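Local coordinates for protein kojibiose phosphorylase (Gut metagenome, PDB 6W0P) that is a glycoside hydrolase family 65 enzyme that joins an N-terminal beta-sheet domain to a helical central catalytic domain and a small C-terminal domain, at residues 89-94 against 251-256; 173-178 against 184-189; 199-204 against 210-215. All coordinates share one frame; numbering follows the deposited sequence.

Contact 1 of 3, residues 89-94 against 251-256; sequences VNFFKI and VTNIID
Phe91 lies against Asn253 and Val251, two residues that project from the same side of strand 245-256. The closest approach is made by the Asn253 amide: ND2 stands 3.2 Å from Phe91 CD2 and nearly as close to CE2, meeting the ring obliquely, with amide and ring planes 37° apart. The other side of the amide is fixed by Ser213 OG, which is hydrogen-bonded to Asn253 OD1; asparagine suits this buried place because one end finds a polar partner while the other can lie against an aromatic ring. Beside it, the CG1 branch of Val251 packs where the Phe91 side chain leaves the backbone, 3.7 Å from both CB and CG, and its CG2 branch lies 3.8 Å from Phe91 O. Phe91 CG sits between its own backbone N and carbonyl carbon (chi1 52°), which swings the ring toward the strand.

An Asx turn bends the loop here, Asn90 OD1 accepting from Phe92 N at 3.2 Å. Within the loop, Phe91 CE1 stands 3.5 Å above the centre of the Phe92 ring, so one ring's edge meets the other's face. Packing thins toward Val89, which adds just CG1, 3.7 Å from Asn253 OD1. All four touching residues are buried, so even this looser end lies inside the domain.

In the N-terminal domain, 89-94 leads into strand 94-98 of the five-stranded sheet, whereas 251-256 belongs to the ten-stranded one, so the contact spans the space between the two sheets. Leu173 of strand 165-174 packs on Val89 and Phe91, and helix 263-277 covers the opposite side of strand 245-256, at Thr252 and Ile254.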
# COMPACT_ATOMS: atom_id res chain seq x y z
N VAL A 89 -13.93 25.90 17.05
CA VAL A 89 -13.98 27.36 17.34
C VAL A 89 -12.81 27.73 18.26
O VAL A 89 -12.69 27.18 19.36
CB VAL A 89 -15.35 27.75 17.91
CG1 VAL A 89 -15.74 26.95 19.15
CG2 VAL A 89 -15.45 29.25 18.15
N ASN A 90 -11.96 28.65 17.79
CA ASN A 90 -10.95 29.32 18.65
C ASN A 90 -11.67 30.38 19.51
O ASN A 90 -12.06 31.41 18.93
CB ASN A 90 -9.85 29.95 17.79
CG ASN A 90 -8.81 30.68 18.62
OD1 ASN A 90 -8.98 30.86 19.82
ND2 ASN A 90 -7.71 31.08 17.98
N PHE A 91 -11.90 30.11 20.80
CA PHE A 91 -12.73 30.97 21.69
C PHE A 91 -11.83 31.74 22.67
O PHE A 91 -12.35 32.40 23.56
CB PHE A 91 -13.79 30.16 22.43
CG PHE A 91 -13.29 28.94 23.17
CD1 PHE A 91 -12.55 29.07 24.34
CD2 PHE A 91 -13.58 27.67 22.71
CE1 PHE A 91 -12.09 27.94 25.01
CE2 PHE A 91 -13.14 26.55 23.39
CZ PHE A 91 -12.40 26.68 24.54
N PHE A 92 -10.51 31.66 22.49
CA PHE A 92 -9.52 32.40 23.32
C PHE A 92 -8.88 33.52 22.49
O PHE A 92 -8.14 34.35 23.06
CB PHE A 92 -8.45 31.45 23.87
CG PHE A 92 -8.87 30.58 25.04
CD1 PHE A 92 -9.69 31.07 26.05
CD2 PHE A 92 -8.38 29.30 25.17
CE1 PHE A 92 -10.03 30.28 27.13
CE2 PHE A 92 -8.71 28.51 26.26
CZ PHE A 92 -9.54 29.00 27.24
N LYS A 93 -9.18 33.55 21.19
CA LYS A 93 -8.58 34.51 20.23
C LYS A 93 -8.86 35.95 20.65
O LYS A 93 -10.03 36.31 20.90
CB LYS A 93 -9.09 34.29 18.81
CG LYS A 93 -8.38 35.17 17.78
CD LYS A 93 -8.66 34.75 16.37
CE LYS A 93 -8.23 35.81 15.38
NZ LYS A 93 -8.63 35.46 14.00
N ILE A 94 -7.81 36.76 20.72
CA ILE A 94 -7.93 38.23 20.91
C ILE A 94 -7.12 38.95 19.84
O ILE A 94 -6.29 38.29 19.15
CB ILE A 94 -7.49 38.66 22.33
CG1 ILE A 94 -5.98 38.53 22.51
CG2 ILE A 94 -8.25 37.87 23.38
CD1 ILE A 94 -5.48 38.92 23.89
N VAL A 251 -17.03 31.71 28.30
CA VAL A 251 -17.39 30.96 27.06
C VAL A 251 -18.21 29.71 27.44
O VAL A 251 -17.89 29.09 28.44
CB VAL A 251 -16.12 30.59 26.27
CG1 VAL A 251 -16.44 29.86 24.97
CG2 VAL A 251 -15.27 31.82 25.99
N THR A 252 -19.25 29.41 26.66
CA THR A 252 -20.01 28.14 26.69
C THR A 252 -20.10 27.60 25.26
O THR A 252 -20.41 28.37 24.37
CB THR A 252 -21.36 28.30 27.39
OG1 THR A 252 -21.10 28.62 28.75
CG2 THR A 252 -22.21 27.05 27.30
N ASN A 253 -19.71 26.34 25.06
CA ASN A 253 -19.74 25.62 23.77
C ASN A 253 -20.70 24.45 23.97
O ASN A 253 -20.44 23.63 24.90
CB ASN A 253 -18.33 25.22 23.33
CG ASN A 253 -17.45 26.43 23.08
OD1 ASN A 253 -17.76 27.25 22.23
ND2 ASN A 253 -16.37 26.56 23.80
N ILE A 254 -21.79 24.40 23.20
CA ILE A 254 -22.77 23.28 23.24
C ILE A 254 -22.68 22.54 21.91
O ILE A 254 -22.94 23.17 20.85
CB ILE A 254 -24.20 23.75 23.55
CG1 ILE A 254 -24.28 24.62 24.80
CG2 ILE A 254 -25.12 22.55 23.66
CD1 ILE A 254 -23.90 23.89 26.09
N ILE A 255 -22.34 21.25 21.96
CA ILE A 255 -22.13 20.42 20.74
C ILE A 255 -23.29 19.43 20.63
O ILE A 255 -23.86 19.07 21.67
CB ILE A 255 -20.76 19.70 20.78
CG1 ILE A 255 -20.70 18.64 21.88
CG2 ILE A 255 -19.64 20.71 20.93
CD1 ILE A 255 -19.46 17.78 21.82
N ASP A 256 -23.62 19.03 19.41
CA ASP A 256 -24.51 17.88 19.13
C ASP A 256 -23.74 16.92 18.20
O ASP A 256 -23.68 17.18 16.98
CB ASP A 256 -25.85 18.32 18.53
CG ASP A 256 -26.75 17.14 18.21
OD1 ASP A 256 -26.54 16.06 18.80
OD2 ASP A 256 -27.64 17.31 17.35

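Contact 2 of 3, residues 173-178 against 184-189; sequences LDSNIL and CYWNRV
A beta arch brings Ser175 and Ile177 against Trp186: the chain leaves strand 165-174 of one sheet, turns, and enters strand 186-194 at the edge of another, with no clear direct hydrogen bond between the two limbs. Ser175 OG lies 3.6 Å above one face of the indole, offset toward the rim near CG. Serine's short side chain lets its hydroxyl rest over the ring. Alongside it, Ile177 CD1 reaches Trp186 CD1 at 3.8 Å, the two side chains pointing the same way. The indole's polar end is used as well, since NE1 donates to Asn87 O, which limits rotation of the ring within its apolar setting of Val202 and Leu211.

The bend itself starts with an Asx turn: Asp174 OD1 accepts from Asn176 N at 2.9 Å, met on the anti side of the carboxylate and 32° out of its plane. Asn176 turns from the other limb, its OD1 bonded to Lys229 NZ and its ND2 to Gln228 O. Such a connection carries the chain from one layer to the other of a sandwich-like domain, and here Cys184 packs against the backbone of Ser175 to Ile177. With SG anti to the backbone N (chi1 -176°), the sulfur comes 3.4 Å from Ser175 O, and it also takes a weak hydrogen bond from Trp186 N.

Backbone polar atoms of the two limbs are met by indirect means. Ile177 O receives a CA-H...O contact from Cys184 CA at 3.4 Å, and a water that donates to Ile177 O at 2.8 Å accepts from Tyr185 N at 3.1 Å, bridging the limbs. On the exposed rim, Leu178 CD2 lies 3.7 Å from Cys184 N.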
# COMPACT_ATOMS: atom_id res chain seq x y z
N LEU A 173 -14.71 34.86 18.80
CA LEU A 173 -14.98 33.43 18.52
C LEU A 173 -14.78 33.23 17.02
O LEU A 173 -15.51 33.88 16.24
CB LEU A 173 -16.41 33.06 18.94
CG LEU A 173 -16.83 33.50 20.33
CD1 LEU A 173 -18.28 33.11 20.57
CD2 LEU A 173 -15.93 32.90 21.41
N ASP A 174 -13.80 32.41 16.65
CA ASP A 174 -13.32 32.24 15.26
C ASP A 174 -13.54 30.79 14.85
O ASP A 174 -12.81 29.92 15.37
CB ASP A 174 -11.83 32.60 15.14
CG ASP A 174 -11.26 32.32 13.76
OD1 ASP A 174 -12.07 31.98 12.88
OD2 ASP A 174 -10.01 32.45 13.56
N SER A 175 -14.51 30.51 13.97
CA SER A 175 -14.74 29.13 13.48
C SER A 175 -14.38 29.03 12.00
O SER A 175 -14.92 28.14 11.33
CB SER A 175 -16.14 28.66 13.78
OG SER A 175 -16.28 27.27 13.48
N ASN A 176 -13.45 29.87 11.52
CA ASN A 176 -12.86 29.77 10.16
C ASN A 176 -11.55 28.97 10.23
O ASN A 176 -10.79 28.97 9.23
CB ASN A 176 -12.68 31.16 9.55
CG ASN A 176 -14.02 31.78 9.19
OD1 ASN A 176 -14.77 31.21 8.42
ND2 ASN A 176 -14.34 32.92 9.78
N ILE A 177 -11.28 28.32 11.37
CA ILE A 177 -9.96 27.68 11.68
C ILE A 177 -9.73 26.53 10.70
O ILE A 177 -10.71 25.84 10.32
CB ILE A 177 -9.85 27.25 13.17
CG1 ILE A 177 -11.15 26.73 13.80
CG2 ILE A 177 -9.35 28.41 14.00
CD1 ILE A 177 -11.81 25.58 13.11
N LEU A 178 -8.49 26.33 10.30
CA LEU A 178 -8.12 25.21 9.41
C LEU A 178 -7.78 23.98 10.25
O LEU A 178 -7.33 24.12 11.42
CB LEU A 178 -6.94 25.61 8.51
CG LEU A 178 -7.08 26.94 7.77
CD1 LEU A 178 -5.80 27.25 6.99
CD2 LEU A 178 -8.31 26.94 6.84
N CYS A 184 -11.01 24.50 6.32
CA CYS A 184 -12.02 24.70 7.38
C CYS A 184 -13.10 23.63 7.20
O CYS A 184 -13.56 23.48 6.08
CB CYS A 184 -12.66 26.08 7.32
SG CYS A 184 -13.82 26.37 8.68
N TYR A 185 -13.44 22.90 8.26
CA TYR A 185 -14.36 21.73 8.20
C TYR A 185 -15.72 22.13 8.78
O TYR A 185 -16.51 21.24 9.07
CB TYR A 185 -13.71 20.52 8.88
CG TYR A 185 -12.66 19.86 8.01
CD1 TYR A 185 -11.36 20.33 7.98
CD2 TYR A 185 -12.99 18.80 7.17
CE1 TYR A 185 -10.41 19.76 7.15
CE2 TYR A 185 -12.05 18.22 6.33
CZ TYR A 185 -10.75 18.70 6.32
OH TYR A 185 -9.80 18.14 5.51
N TRP A 186 -16.00 23.43 8.84
CA TRP A 186 -17.26 24.01 9.38
C TRP A 186 -17.99 24.82 8.29
O TRP A 186 -17.29 25.55 7.55
CB TRP A 186 -16.95 24.89 10.59
CG TRP A 186 -16.37 24.09 11.71
CD1 TRP A 186 -15.05 23.92 12.01
CD2 TRP A 186 -17.11 23.30 12.65
NE1 TRP A 186 -14.92 23.11 13.11
CE2 TRP A 186 -16.17 22.71 13.53
CE3 TRP A 186 -18.46 23.05 12.87
CZ2 TRP A 186 -16.55 21.89 14.58
CZ3 TRP A 186 -18.84 22.24 13.91
CH2 TRP A 186 -17.89 21.66 14.76
N ASN A 187 -19.32 24.69 8.22
CA ASN A 187 -20.20 25.59 7.42
C ASN A 187 -20.97 26.51 8.38
O ASN A 187 -21.33 26.07 9.50
CB ASN A 187 -21.21 24.83 6.55
CG ASN A 187 -20.55 24.09 5.40
OD1 ASN A 187 -19.64 24.62 4.77
ND2 ASN A 187 -20.97 22.85 5.16
N ARG A 188 -21.26 27.72 7.91
CA ARG A 188 -22.02 28.76 8.65
C ARG A 188 -23.44 28.25 8.94
O ARG A 188 -24.04 27.57 8.09
CB ARG A 188 -22.02 30.03 7.79
CG ARG A 188 -23.09 31.05 8.15
CD ARG A 188 -23.06 32.27 7.24
NE ARG A 188 -23.20 33.51 8.00
CZ ARG A 188 -23.00 34.75 7.53
NH1 ARG A 188 -22.65 34.96 6.27
NH2 ARG A 188 -23.15 35.78 8.34
N VAL A 189 -23.99 28.59 10.11
CA VAL A 189 -25.46 28.50 10.35
C VAL A 189 -25.93 29.91 10.71
O VAL A 189 -26.59 30.52 9.86
CB VAL A 189 -25.83 27.48 11.44
CG1 VAL A 189 -27.34 27.45 11.68
CG2 VAL A 189 -25.31 26.09 11.09
O HOH W 1 -11.69 23.24 10.85

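Contact 3 of 3, residues 199-204 against 210-215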
# COMPACT_ATOMS: atom_id res chain seq x y z
N GLY A 199 -22.50 35.19 19.96
CA GLY A 199 -22.14 33.79 19.67
C GLY A 199 -22.39 33.38 18.24
O GLY A 199 -22.81 34.22 17.44
N LEU A 200 -22.09 32.13 17.93
CA LEU A 200 -22.29 31.53 16.59
C LEU A 200 -22.76 30.09 16.74
O LEU A 200 -22.57 29.50 17.82
CB LEU A 200 -21.00 31.62 15.77
CG LEU A 200 -19.71 31.13 16.42
CD1 LEU A 200 -19.65 29.61 16.43
CD2 LEU A 200 -18.50 31.72 15.69
N THR A 201 -23.40 29.58 15.71
CA THR A 201 -23.78 28.16 15.54
C THR A 201 -23.24 27.71 14.20
O THR A 201 -23.48 28.42 13.19
CB THR A 201 -25.30 27.95 15.61
OG1 THR A 201 -25.73 28.34 16.92
CG2 THR A 201 -25.69 26.51 15.34
N VAL A 202 -22.51 26.60 14.19
CA VAL A 202 -21.85 26.07 12.96
C VAL A 202 -22.21 24.60 12.84
O VAL A 202 -22.68 24.01 13.83
CB VAL A 202 -20.32 26.30 12.99
CG1 VAL A 202 -19.97 27.75 12.74
CG2 VAL A 202 -19.70 25.82 14.30
N LYS A 203 -21.99 24.05 11.65
CA LYS A 203 -22.25 22.63 11.35
C LYS A 203 -21.07 22.09 10.55
O LYS A 203 -20.49 22.86 9.76
CB LYS A 203 -23.57 22.51 10.59
CG LYS A 203 -24.06 21.08 10.39
CD LYS A 203 -25.43 21.03 9.74
CE LYS A 203 -25.88 19.62 9.43
NZ LYS A 203 -27.36 19.54 9.25
N THR A 204 -20.74 20.82 10.78
CA THR A 204 -19.64 20.10 10.08
C THR A 204 -20.08 19.83 8.64
O THR A 204 -21.30 19.76 8.42
CB THR A 204 -19.30 18.79 10.79
OG1 THR A 204 -20.49 17.99 10.84
CG2 THR A 204 -18.77 19.02 12.19
N THR A 210 -23.15 19.72 14.96
CA THR A 210 -23.36 21.17 15.21
C THR A 210 -22.72 21.57 16.54
O THR A 210 -22.59 20.70 17.44
CB THR A 210 -24.85 21.52 15.20
OG1 THR A 210 -25.45 20.96 16.37
CG2 THR A 210 -25.55 21.03 13.94
N LEU A 211 -22.36 22.85 16.63
CA LEU A 211 -21.77 23.46 17.82
C LEU A 211 -22.31 24.89 17.95
O LEU A 211 -22.35 25.59 16.93
CB LEU A 211 -20.25 23.43 17.61
CG LEU A 211 -19.42 24.15 18.66
CD1 LEU A 211 -18.04 23.52 18.76
CD2 LEU A 211 -19.31 25.64 18.34
N THR A 212 -22.66 25.31 19.16
CA THR A 212 -22.95 26.73 19.49
C THR A 212 -21.90 27.21 20.48
O THR A 212 -21.73 26.56 21.53
CB THR A 212 -24.37 26.93 20.03
OG1 THR A 212 -25.27 26.64 18.96
CG2 THR A 212 -24.63 28.34 20.51
N SER A 213 -21.19 28.27 20.11
CA SER A 213 -20.19 28.96 20.96
C SER A 213 -20.73 30.33 21.32
O SER A 213 -21.01 31.11 20.38
CB SER A 213 -18.86 29.07 20.27
OG SER A 213 -17.92 29.63 21.17
N VAL A 214 -20.86 30.60 22.62
CA VAL A 214 -21.37 31.91 23.13
C VAL A 214 -20.39 32.48 24.16
O VAL A 214 -19.86 31.71 24.99
CB VAL A 214 -22.78 31.76 23.72
CG1 VAL A 214 -23.80 31.43 22.64
CG2 VAL A 214 -22.82 30.73 24.83
N MET A 215 -20.16 33.79 24.10
CA MET A 215 -19.35 34.48 25.12
C MET A 215 -20.08 35.74 25.61
O MET A 215 -21.00 36.22 24.95
CB MET A 215 -17.97 34.86 24.59
CG MET A 215 -18.00 35.85 23.47
SD MET A 215 -16.32 36.38 23.15
CE MET A 215 -16.51 37.26 21.60
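Strands 199-204 and 210-215 are the arms of a beta hairpin, running antiparallel with axes 4.7 Å apart.

Four backbone hydrogen bonds join them, two in each hydrogen-bonded pair. Leu200 and Ser213 exchange theirs with both N-to-O distances at 2.9 Å; Val202 N to Leu211 O, the straightest of the set at 164°, is answered by Leu211 N to Val202 O. The carbonyls also receive CA-H...O contacts, for instance Thr201 CA to Leu211 O at 3.3 Å. Gly199 CA lies 3.0 Å from Ser213 O, where a CB would collide with that oxygen and with Val214 CG1.

Apolar contacts gather on the face that carries Leu200, Val202, Leu211 and Ser213, which turns toward Leu173 of the facing sheet. There Val202 CG2 lies beside Leu211 CD2 at 4.1 Å, and Leu200 CD1 touches Ser213 CB at 4.0 Å. Leucine and valine suit this buried face, and its one hydroxyl, Ser213 OG, is satisfied by Asn253 of strand 245-256.

The other face is more mixed, and its polar contacts come from threonines, whose beta-branched shape favours strands. Thr210 OG1 and Thr212 OG1 are bonded to Gln266 of helix 263-277. In Thr201 and Thr212 each OG1 is anti to its own carbonyl carbon (chi1 -63° and -67°), which turns the hydroxyls toward each other, Thr201 OG1 lying 2.7 Å from Thr212 OG1.

All three contacts belong to the N-terminal domain of family 65, with centres 8 to 11 Å apart. Contact 1 closes a long loop of the chain, inside which contacts 2 and 3 follow one another. Strands 186-194, 197-204, 210-217 and 245-256 lie side by side in the ten-stranded antiparallel sheet, so the three contacts step across it: backbone bonds tie Asn187 to Lys203 and Ile254 to Thr212. Residues 89-94 and 173-178, joined by a probable backbone hydrogen bond from Asn90 N to Asp174 O, lie on the side of the five-stranded sheet. Contact 3 is thus bonding within one sheet, while contacts 1 and 2 join that sheet to the second, as expected of a two-layered beta-sandwich.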